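Type ii site-specific deoxyribonuclease (Klebsiella pneumoniae, PDB 6EKR) probably cleaves DNA at a specific recognition sequence, as a type II restriction endonuclease of the PD-(D/E)xK nuclease family. Local coordinates at residues Lys146-Asp151 and Asp292-Phe297; Phe102-Ala107 and Met286-Phe291; Asp72-Asp77 and Ile111-Met116. The protein carries 2 engineered substitutions. All blocks are in the same frame, centred on the assembly; numbering follows the deposited sequence.

Contact 1: residues Lys146-Asp151 and Asp292-Phe297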
loop_
_atom_site.group_PDB
_atom_site.type_symbol
_atom_site.label_atom_id
_atom_site.label_comp_id
_atom_site.label_asym_id
_atom_site.label_seq_id
_atom_site.Cartn_x
_atom_site.Cartn_y
_atom_site.Cartn_z
ATOM N N LYS A 146 -8.267 -17.031 -22.102
ATOM C CA LYS A 146 -8.444 -18.461 -22.326
ATOM C C LYS A 146 -8.978 -18.748 -23.720
ATOM O O LYS A 146 -8.675 -19.777 -24.309
ATOM C CB LYS A 146 -9.387 -19.046 -21.282
ATOM C CG LYS A 146 -9.537 -20.546 -21.356
ATOM C CD LYS A 146 -8.355 -21.246 -20.722
ATOM C CE LYS A 146 -8.595 -22.739 -20.628
ATOM N NZ LYS A 146 -7.542 -23.417 -19.835
ATOM N N TRP A 147 -9.784 -17.835 -24.242
ATOM C CA TRP A 147 -10.300 -17.968 -25.590
ATOM C C TRP A 147 -9.158 -17.837 -26.574
ATOM O O TRP A 147 -9.121 -18.510 -27.600
ATOM C CB TRP A 147 -11.315 -16.871 -25.886
ATOM C CG TRP A 147 -12.659 -17.088 -25.291
ATOM C CD1 TRP A 147 -13.230 -18.280 -24.974
ATOM C CD2 TRP A 147 -13.623 -16.083 -24.974
ATOM N NE1 TRP A 147 -14.486 -18.081 -24.462
ATOM C CE2 TRP A 147 -14.752 -16.738 -24.454
ATOM C CE3 TRP A 147 -13.641 -14.691 -25.076
ATOM C CZ2 TRP A 147 -15.882 -16.050 -24.034
ATOM C CZ3 TRP A 147 -14.761 -14.013 -24.657
ATOM C CH2 TRP A 147 -15.867 -14.690 -24.144
HETATM N N MSE A 148 -8.230 -16.951 -26.247
HETATM C CA MSE A 148 -7.179 -16.544 -27.160
HETATM C C MSE A 148 -6.051 -17.552 -27.283
HETATM O O MSE A 148 -5.804 -18.083 -28.360
HETATM C CB MSE A 148 -6.615 -15.204 -26.720
HETATM C CG MSE A 148 -5.704 -14.568 -27.727
HETATM SE SE MSE A 148 -5.174 -12.838 -27.101
HETATM C CE MSE A 148 -4.164 -13.392 -25.547
ATOM N N ILE A 149 -5.354 -17.799 -26.186
ATOM C CA ILE A 149 -4.251 -18.744 -26.193
ATOM C C ILE A 149 -4.652 -19.961 -25.390
ATOM O O ILE A 149 -4.153 -20.164 -24.291
ATOM C CB ILE A 149 -3.000 -18.136 -25.549
ATOM C CG1 ILE A 149 -3.325 -17.653 -24.136
ATOM C CG2 ILE A 149 -2.474 -16.992 -26.388
ATOM C CD1 ILE A 149 -2.216 -16.885 -23.475
ATOM N N PRO A 150 -5.560 -20.772 -25.919
ATOM C CA PRO A 150 -6.106 -21.849 -25.085
ATOM C C PRO A 150 -5.174 -23.042 -24.884
ATOM O O PRO A 150 -5.582 -24.032 -24.286
ATOM C CB PRO A 150 -7.334 -22.321 -25.874
ATOM C CG PRO A 150 -7.490 -21.370 -27.009
ATOM C CD PRO A 150 -6.171 -20.772 -27.257
ATOM N N ASP A 151 -3.945 -22.957 -25.381
ATOM C CA ASP A 151 -2.993 -24.073 -25.294
ATOM C C ASP A 151 -1.905 -23.894 -24.229
ATOM O O ASP A 151 -1.085 -24.791 -24.018
ATOM C CB ASP A 151 -2.340 -24.315 -26.661
ATOM C CG ASP A 151 -3.302 -24.900 -27.677
ATOM O OD1 ASP A 151 -4.243 -25.630 -27.276
ATOM O OD2 ASP A 151 -3.105 -24.634 -28.884
ATOM N N ASP A 292 0.053 -8.168 -27.409
ATOM C CA ASP A 292 1.350 -8.293 -26.764
ATOM C C ASP A 292 1.504 -9.615 -26.009
ATOM O O ASP A 292 2.543 -10.274 -26.105
ATOM C CB ASP A 292 1.616 -7.108 -25.843
ATOM C CG ASP A 292 1.858 -5.827 -26.607
ATOM O OD1 ASP A 292 2.542 -5.875 -27.648
ATOM O OD2 ASP A 292 1.378 -4.767 -26.168
ATOM N N ILE A 293 0.464 -10.002 -25.278
ATOM C CA ILE A 293 0.483 -11.249 -24.526
ATOM C C ILE A 293 0.551 -12.430 -25.488
ATOM O O ILE A 293 1.345 -13.340 -25.285
ATOM C CB ILE A 293 -0.724 -11.357 -23.539
ATOM C CG1 ILE A 293 -0.509 -10.437 -22.324
ATOM C CG2 ILE A 293 -0.985 -12.805 -23.098
ATOM C CD1 ILE A 293 0.609 -10.851 -21.367
ATOM N N TYR A 294 -0.263 -12.399 -26.540
ATOM C CA TYR A 294 -0.258 -13.454 -27.542
ATOM C C TYR A 294 1.102 -13.531 -28.189
ATOM O O TYR A 294 1.693 -14.610 -28.282
ATOM C CB TYR A 294 -1.296 -13.174 -28.614
ATOM C CG TYR A 294 -1.276 -14.147 -29.774
ATOM C CD1 TYR A 294 -2.089 -15.276 -29.768
ATOM C CD2 TYR A 294 -0.458 -13.932 -30.885
ATOM C CE1 TYR A 294 -2.091 -16.160 -30.827
ATOM C CE2 TYR A 294 -0.446 -14.815 -31.942
ATOM C CZ TYR A 294 -1.269 -15.924 -31.908
ATOM O OH TYR A 294 -1.280 -16.815 -32.956
ATOM N N SER A 295 1.587 -12.379 -28.640
ATOM C CA SER A 295 2.897 -12.262 -29.246
ATOM C C SER A 295 3.965 -12.939 -28.388
ATOM O O SER A 295 4.804 -13.664 -28.916
ATOM C CB SER A 295 3.221 -10.788 -29.485
ATOM O OG SER A 295 4.608 -10.570 -29.663
ATOM N N PHE A 296 3.905 -12.716 -27.072
ATOM C CA PHE A 296 4.846 -13.298 -26.102
ATOM C C PHE A 296 4.878 -14.804 -26.192
ATOM O O PHE A 296 5.954 -15.414 -26.178
ATOM C CB PHE A 296 4.491 -12.886 -24.664
ATOM C CG PHE A 296 5.348 -13.541 -23.601
ATOM C CD1 PHE A 296 6.531 -12.946 -23.177
ATOM C CD2 PHE A 296 4.963 -14.747 -23.018
ATOM C CE1 PHE A 296 7.325 -13.545 -22.200
ATOM C CE2 PHE A 296 5.748 -15.356 -22.038
ATOM C CZ PHE A 296 6.926 -14.754 -21.626
ATOM N N PHE A 297 3.694 -15.396 -26.273
ATOM C CA PHE A 297 3.577 -16.839 -26.281
ATOM C C PHE A 297 3.842 -17.453 -27.651
ATOM O O PHE A 297 4.332 -18.590 -27.736
ATOM C CB PHE A 297 2.239 -17.279 -25.699
ATOM C CG PHE A 297 2.192 -17.209 -24.198
ATOM C CD1 PHE A 297 2.717 -18.240 -23.425
ATOM C CD2 PHE A 297 1.640 -16.107 -23.559
ATOM C CE1 PHE A 297 2.680 -18.182 -22.046
ATOM C CE2 PHE A 297 1.601 -16.040 -22.186
ATOM C CZ PHE A 297 2.122 -17.083 -21.425
#

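Contact 2: residues Phe102-Ala107 and Met286-Phe291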
loop_
_atom_site.group_PDB
_atom_site.type_symbol
_atom_site.label_atom_id
_atom_site.label_comp_id
_atom_site.label_asym_id
_atom_site.label_seq_id
_atom_site.Cartn_x
_atom_site.Cartn_y
_atom_site.Cartn_z
ATOM N N PHE A 102 -8.510 -1.409 -35.609
ATOM C CA PHE A 102 -9.942 -1.559 -35.376
ATOM C C PHE A 102 -10.235 -2.785 -34.526
ATOM O O PHE A 102 -11.246 -2.827 -33.824
ATOM C CB PHE A 102 -10.732 -1.595 -36.684
ATOM C CG PHE A 102 -11.171 -0.237 -37.153
ATOM C CD1 PHE A 102 -12.457 0.232 -36.870
ATOM C CD2 PHE A 102 -10.294 0.593 -37.869
ATOM C CE1 PHE A 102 -12.871 1.512 -37.298
ATOM C CE2 PHE A 102 -10.700 1.868 -38.303
ATOM C CZ PHE A 102 -11.992 2.327 -38.013
ATOM N N ASP A 103 -9.349 -3.778 -34.582
ATOM C CA ASP A 103 -9.469 -4.939 -33.714
ATOM C C ASP A 103 -9.057 -4.573 -32.293
ATOM O O ASP A 103 -9.708 -4.965 -31.327
ATOM C CB ASP A 103 -8.642 -6.093 -34.252
ATOM C CG ASP A 103 -9.146 -6.586 -35.587
ATOM O OD1 ASP A 103 -10.225 -7.220 -35.641
ATOM O OD2 ASP A 103 -8.451 -6.338 -36.591
ATOM N N SER A 104 -7.991 -3.790 -32.181
ATOM C CA SER A 104 -7.507 -3.322 -30.895
ATOM C C SER A 104 -8.484 -2.358 -30.231
ATOM O O SER A 104 -8.767 -2.516 -29.055
ATOM C CB SER A 104 -6.116 -2.701 -31.035
ATOM O OG SER A 104 -5.708 -2.042 -29.848
ATOM N N ARG A 105 -9.009 -1.383 -30.976
ATOM C CA ARG A 105 -9.940 -0.384 -30.409
ATOM C C ARG A 105 -11.205 -1.003 -29.836
ATOM O O ARG A 105 -11.748 -0.520 -28.846
ATOM C CB ARG A 105 -10.366 0.643 -31.455
ATOM C CG ARG A 105 -9.421 1.806 -31.668
ATOM C CD ARG A 105 -9.911 2.658 -32.851
ATOM N NE ARG A 105 -8.886 3.560 -33.387
ATOM C CZ ARG A 105 -8.793 3.904 -34.671
ATOM N NH1 ARG A 105 -9.650 3.409 -35.560
ATOM N NH2 ARG A 105 -7.836 4.734 -35.068
ATOM N N ARG A 106 -11.686 -2.058 -30.478
ATOM C CA ARG A 106 -12.933 -2.684 -30.075
ATOM C C ARG A 106 -12.719 -3.669 -28.927
ATOM O O ARG A 106 -13.573 -3.791 -28.048
ATOM C CB ARG A 106 -13.619 -3.354 -31.264
ATOM C CG ARG A 106 -15.011 -3.853 -30.948
ATOM C CD ARG A 106 -15.607 -4.597 -32.123
ATOM N NE ARG A 106 -14.741 -5.670 -32.624
ATOM C CZ ARG A 106 -14.971 -6.349 -33.744
ATOM N NH1 ARG A 106 -16.042 -6.073 -34.484
ATOM N NH2 ARG A 106 -14.131 -7.297 -34.125
ATOM N N ALA A 107 -11.580 -4.367 -28.941
ATOM C CA ALA A 107 -11.171 -5.194 -27.805
ATOM C C ALA A 107 -11.080 -4.306 -26.565
ATOM O O ALA A 107 -11.622 -4.638 -25.499
ATOM C CB ALA A 107 -9.851 -5.871 -28.077
HETATM N N MSE A 286 -5.474 -1.872 -23.608
HETATM C CA MSE A 286 -5.978 -3.208 -23.252
HETATM C C MSE A 286 -6.206 -4.081 -24.481
HETATM O O MSE A 286 -6.084 -5.303 -24.408
HETATM C CB MSE A 286 -7.232 -3.151 -22.373
HETATM C CG MSE A 286 -6.960 -2.952 -20.878
HETATM SE SE MSE A 286 -5.597 -4.145 -20.132
HETATM C CE MSE A 286 -6.489 -5.855 -20.437
ATOM N N GLY A 287 -6.530 -3.445 -25.608
ATOM C CA GLY A 287 -6.494 -4.100 -26.916
ATOM C C GLY A 287 -5.073 -4.471 -27.335
ATOM O O GLY A 287 -4.847 -5.566 -27.861
ATOM N N ASP A 288 -4.112 -3.570 -27.108
ATOM C CA ASP A 288 -2.700 -3.876 -27.367
ATOM C C ASP A 288 -2.192 -4.975 -26.440
ATOM O O ASP A 288 -1.309 -5.763 -26.814
ATOM C CB ASP A 288 -1.817 -2.632 -27.200
ATOM C CG ASP A 288 -2.085 -1.558 -28.254
ATOM O OD1 ASP A 288 -2.624 -1.881 -29.350
ATOM O OD2 ASP A 288 -1.743 -0.383 -27.977
ATOM N N PHE A 289 -2.751 -5.005 -25.228
ATOM C CA PHE A 289 -2.434 -6.019 -24.229
ATOM C C PHE A 289 -2.597 -7.426 -24.767
ATOM O O PHE A 289 -1.722 -8.260 -24.573
ATOM C CB PHE A 289 -3.309 -5.849 -22.982
ATOM C CG PHE A 289 -3.115 -6.936 -21.947
ATOM C CD1 PHE A 289 -2.074 -6.861 -21.025
ATOM C CD2 PHE A 289 -3.967 -8.033 -21.905
ATOM C CE1 PHE A 289 -1.888 -7.859 -20.081
ATOM C CE2 PHE A 289 -3.780 -9.033 -20.970
ATOM C CZ PHE A 289 -2.739 -8.946 -20.054
ATOM N N LEU A 290 -3.720 -7.688 -25.430
ATOM C CA LEU A 290 -4.032 -9.034 -25.894
ATOM C C LEU A 290 -3.011 -9.476 -26.902
ATOM O O LEU A 290 -2.452 -10.562 -26.774
ATOM C CB LEU A 290 -5.436 -9.119 -26.478
ATOM C CG LEU A 290 -6.558 -8.717 -25.525
ATOM C CD1 LEU A 290 -7.830 -8.444 -26.294
ATOM C CD2 LEU A 290 -6.763 -9.803 -24.481
ATOM N N PHE A 291 -2.744 -8.619 -27.886
ATOM C CA PHE A 291 -1.741 -8.926 -28.901
ATOM C C PHE A 291 -0.352 -9.093 -28.274
ATOM O O PHE A 291 0.339 -10.057 -28.572
ATOM C CB PHE A 291 -1.722 -7.891 -30.043
ATOM C CG PHE A 291 -0.536 -8.041 -30.963
ATOM C CD1 PHE A 291 -0.521 -9.026 -31.946
ATOM C CD2 PHE A 291 0.586 -7.224 -30.816
ATOM C CE1 PHE A 291 0.590 -9.186 -32.776
ATOM C CE2 PHE A 291 1.702 -7.372 -31.641
ATOM C CZ PHE A 291 1.706 -8.352 -32.621
#

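Contact 3: residues Asp72-Asp77 and Ile111-Met116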
loop_
_atom_site.group_PDB
_atom_site.type_symbol
_atom_site.label_atom_id
_atom_site.label_comp_id
_atom_site.label_asym_id
_atom_site.label_seq_id
_atom_site.Cartn_x
_atom_site.Cartn_y
_atom_site.Cartn_z
ATOM N N ASP A 72 -16.940 7.911 -24.820
ATOM C CA ASP A 72 -16.364 7.545 -26.094
ATOM C C ASP A 72 -15.819 6.115 -26.090
ATOM O O ASP A 72 -15.379 5.624 -27.124
ATOM C CB ASP A 72 -15.247 8.523 -26.436
ATOM C CG ASP A 72 -13.959 8.200 -25.724
ATOM O OD1 ASP A 72 -13.773 8.617 -24.558
ATOM O OD2 ASP A 72 -13.125 7.520 -26.347
ATOM N N LEU A 73 -15.849 5.460 -24.928
ATOM C CA LEU A 73 -15.240 4.140 -24.742
ATOM C C LEU A 73 -16.278 3.086 -24.318
ATOM O O LEU A 73 -16.243 1.938 -24.771
ATOM C CB LEU A 73 -14.114 4.248 -23.707
ATOM C CG LEU A 73 -12.755 3.581 -23.962
ATOM C CD1 LEU A 73 -12.140 3.976 -25.310
ATOM C CD2 LEU A 73 -11.784 3.887 -22.818
ATOM N N PHE A 74 -17.207 3.495 -23.460
ATOM C CA PHE A 74 -18.287 2.638 -22.974
ATOM C C PHE A 74 -19.334 2.490 -24.064
ATOM O O PHE A 74 -19.769 3.488 -24.634
ATOM C CB PHE A 74 -18.932 3.312 -21.762
ATOM C CG PHE A 74 -19.699 2.382 -20.861
ATOM C CD1 PHE A 74 -19.163 1.990 -19.629
ATOM C CD2 PHE A 74 -20.967 1.925 -21.213
ATOM C CE1 PHE A 74 -19.874 1.149 -18.779
ATOM C CE2 PHE A 74 -21.684 1.082 -20.373
ATOM C CZ PHE A 74 -21.140 0.697 -19.159
ATOM N N ILE A 75 -19.758 1.265 -24.352
ATOM C CA ILE A 75 -20.817 1.051 -25.342
ATOM C C ILE A 75 -22.188 1.051 -24.662
ATOM O O ILE A 75 -22.612 0.051 -24.091
ATOM C CB ILE A 75 -20.578 -0.239 -26.178
ATOM C CG1 ILE A 75 -19.239 -0.147 -26.923
ATOM C CG2 ILE A 75 -21.716 -0.470 -27.166
ATOM C CD1 ILE A 75 -18.681 -1.483 -27.416
ATOM N N THR A 76 -22.879 2.181 -24.720
ATOM C CA THR A 76 -24.174 2.319 -24.039
ATOM C C THR A 76 -25.394 1.785 -24.818
ATOM O O THR A 76 -26.539 2.093 -24.461
ATOM C CB THR A 76 -24.447 3.781 -23.609
ATOM O OG1 THR A 76 -24.198 4.655 -24.711
ATOM C CG2 THR A 76 -23.558 4.173 -22.445
ATOM N N ASP A 77 -25.154 0.997 -25.868
ATOM C CA ASP A 77 -26.219 0.361 -26.640
ATOM C C ASP A 77 -26.048 -1.145 -26.494
ATOM O O ASP A 77 -25.005 -1.705 -26.874
ATOM C CB ASP A 77 -26.132 0.786 -28.113
ATOM C CG ASP A 77 -27.343 0.349 -28.945
ATOM O OD1 ASP A 77 -27.551 -0.867 -29.146
ATOM O OD2 ASP A 77 -28.073 1.233 -29.440
ATOM N N ILE A 111 -13.604 -4.734 -23.415
ATOM C CA ILE A 111 -13.094 -4.980 -22.075
ATOM C C ILE A 111 -13.558 -3.854 -21.151
ATOM O O ILE A 111 -14.104 -4.118 -20.081
ATOM C CB ILE A 111 -11.561 -5.126 -22.057
ATOM C CG1 ILE A 111 -11.153 -6.438 -22.715
ATOM C CG2 ILE A 111 -11.023 -5.091 -20.636
ATOM C CD1 ILE A 111 -9.753 -6.417 -23.307
ATOM N N TYR A 112 -13.368 -2.608 -21.586
ATOM C CA TYR A 112 -13.753 -1.435 -20.798
ATOM C C TYR A 112 -15.205 -1.528 -20.356
ATOM O O TYR A 112 -15.507 -1.431 -19.168
ATOM C CB TYR A 112 -13.533 -0.138 -21.589
ATOM C CG TYR A 112 -13.750 1.129 -20.784
ATOM C CD1 TYR A 112 -12.799 1.559 -19.868
ATOM C CD2 TYR A 112 -14.902 1.894 -20.942
ATOM C CE1 TYR A 112 -12.985 2.715 -19.122
ATOM C CE2 TYR A 112 -15.106 3.058 -20.197
ATOM C CZ TYR A 112 -14.132 3.460 -19.288
ATOM O OH TYR A 112 -14.289 4.608 -18.548
ATOM N N THR A 113 -16.090 -1.721 -21.325
ATOM C CA THR A 113 -17.513 -1.787 -21.083
ATOM C C THR A 113 -17.857 -2.935 -20.141
ATOM O O THR A 113 -18.628 -2.744 -19.202
ATOM C CB THR A 113 -18.269 -1.907 -22.426
ATOM O OG1 THR A 113 -18.056 -0.712 -23.180
ATOM C CG2 THR A 113 -19.769 -2.115 -22.231
ATOM N N SER A 114 -17.283 -4.110 -20.380
ATOM C CA SER A 114 -17.603 -5.282 -19.568
ATOM C C SER A 114 -17.288 -5.038 -18.091
ATOM O O SER A 114 -18.161 -5.191 -17.238
ATOM C CB SER A 114 -16.858 -6.522 -20.063
ATOM O OG SER A 114 -17.335 -6.958 -21.321
ATOM N N VAL A 115 -16.041 -4.649 -17.808
ATOM C CA VAL A 115 -15.565 -4.382 -16.451
ATOM C C VAL A 115 -16.246 -3.167 -15.823
ATOM O O VAL A 115 -16.630 -3.203 -14.654
ATOM C CB VAL A 115 -14.026 -4.224 -16.408
ATOM C CG1 VAL A 115 -13.581 -3.576 -15.120
ATOM C CG2 VAL A 115 -13.354 -5.568 -16.562
HETATM N N MSE A 116 -16.409 -2.099 -16.597
HETATM C CA MSE A 116 -16.962 -0.858 -16.064
HETATM C C MSE A 116 -18.456 -0.934 -15.868
HETATM O O MSE A 116 -19.012 -0.169 -15.091
HETATM C CB MSE A 116 -16.607 0.336 -16.947
HETATM C CG MSE A 116 -15.160 0.757 -16.842
HETATM SE SE MSE A 116 -14.716 1.414 -15.051
HETATM C CE MSE A 116 -15.463 3.210 -15.239
#

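Contact 1: residues Lys146-Asp151 and Asp292-Phe297
I149 meets Y294 and F297 through different branches, a worked example of one beta-branched side chain touching residues one turn apart on a helix. Its backbone has just left helical geometry at the end of helix 132-148, and its CB faces the segment 292-297. From CB, the CG2 methyl lies anti to the carbonyl carbon and comes within 3.8 Å of Y294 CD1, the two side chains running alongside each other in opposite senses. The other branch starts in the crowded position: CG1 stands between the backbone N and the carbonyl carbon (chi1 56°). An extended second torsion (chi2 -173°) then carries CD1 onward, 3.9 Å from F297 CD2, where the isoleucine and the phenylalanine cross at about a right angle. The same CD1 is 4.3 Å from CG2 of I293.

One residue earlier, the selenomethionine M148 reaches the same helix farther toward its N terminus. Its chain runs extended until the third torsion, where it bends (chi3 65°). SE lies 4.2 Å from CB of Y294, while the terminal CE is 4.1 Å from CG2 of I293. Y294 is thus approached at CB by selenium and at its ring by I149.

Helix 286-298 follows strand 283-285, the last strand of the five-stranded mixed sheet of the nuclease core. Behind the contact, I293 touches I193, and F296 and F297 touch V191, both on strand 190-194 of that sheet, so the helix is packed between the sheet and the end of helix 132-148.

Everything exchanged between the two segments is apolar and largely buried. Cohesion here therefore rests on burial and on the van der Waals fit of methyl, selenium and aromatic surfaces.

Contact 2: residues Phe102-Ala107 and Met286-Phe291
S104 and D288 illustrate how a polar pair can flank a close meeting of helices. The serine hydroxyl lies anti to its own backbone N (chi1 170°), and OG donates a hydrogen bond of 3.1 Å to OD1 of D288. It arrives from above the carboxylate plane, 55° out of it. The aspartate leaves its helix pointing away from the partner, and only its carboxylate returns to the serine.

Beside this bond the backbones themselves come together. G287 presents its CA to the carbonyl of S104, with a CA-H...O contact of 3.5 Å between G287 CA and S104 O. Helices 101-125 and 286-298 cross here with their segment axes 7.6 Å apart at closest, their N-to-C directions 116° apart. Such a short separation goes with small residues at the interface, in this case G287, A107 and S104. The first turn of helix 286-298 is also met from helix 101-125 by N108, whose OD1 accepts weak hydrogen bonds from the backbone N atoms of M286 and G287.

On the flank away from the serine, the contact turns apolar. The CB of A107 faces the other helix, lying 4.0 Å from CA of G287 and 3.7 Å from CD1 of L290. That leucine touches F88 of helix 78-91 as well as V144 and M148 of helix 132-148.

Contact 3: residues Asp72-Asp77 and Ile111-Met116
L73 sets its CD2 methyl over the centre of the Y112 ring, its side chain crossing that of the tyrosine at about a right angle, showing how a loop can be seated on a helix. CD2 stands 3.9 Å from the ring centroid and 9° off the normal, a CH-pi contact. The opposite face of the tyrosine carries CG of the selenomethionine M116, so the ring is sandwiched between the loop and its own helix. With CG anti to the backbone N (chi1 -173°), the ring is carried out toward the loop. The tyrosine hydroxyl hydrogen-bonds with R70 N.

F74 continues this tight part. One face of its ring, toward the rim, receives CG2 of T113, whereas M116 CB comes to the ring edge, 3.8 Å from F74 CE1. F59 of strand 53-61 meets the same phenylalanine edge-to-face.

The segment 72-77 is the connection that leads from the N-terminal antiparallel sheet into helix 78-91, and the hydrogen bond between the two segments is made midway. I75 N donates to OG1 of T113 at 2.9 Å, with an N-H...O angle of 161°. OG1 is also bonded to O of K109 one turn back, and this second bond helps to fix the hydroxyl for the loop.

Beyond that bond the packing thins. I75 brings its CB no nearer to T113 OG1 than 3.9 Å, and its side chain rests on F80 and on I110. T76, exposed, turns away from the helix, and D77 serves as N-cap of helix 78-91, its OD1 accepting from the backbone N of F80.

From the N terminus, contact 3 is the first to open, at 72-77, and it closes at 111-116 around helix 78-91 and the start of helix 101-125. Contact 2 opens inside that loop, at 102-107, but closes only at 286-291, so the two cross. Contact 1 opens at 146-151, in series after contact 3, and closes at 292-297, crossing contact 2. Helix 286-298 is shared by contacts 1 and 2, which touch where M148 packs on L290; helix 101-125 is shared by contacts 2 and 3, which touch through I111. Together they tie the loop before helix 78-91, helix 101-125 and the end of helix 132-148 to the C-terminal helix 286-298 beside the mixed sheet.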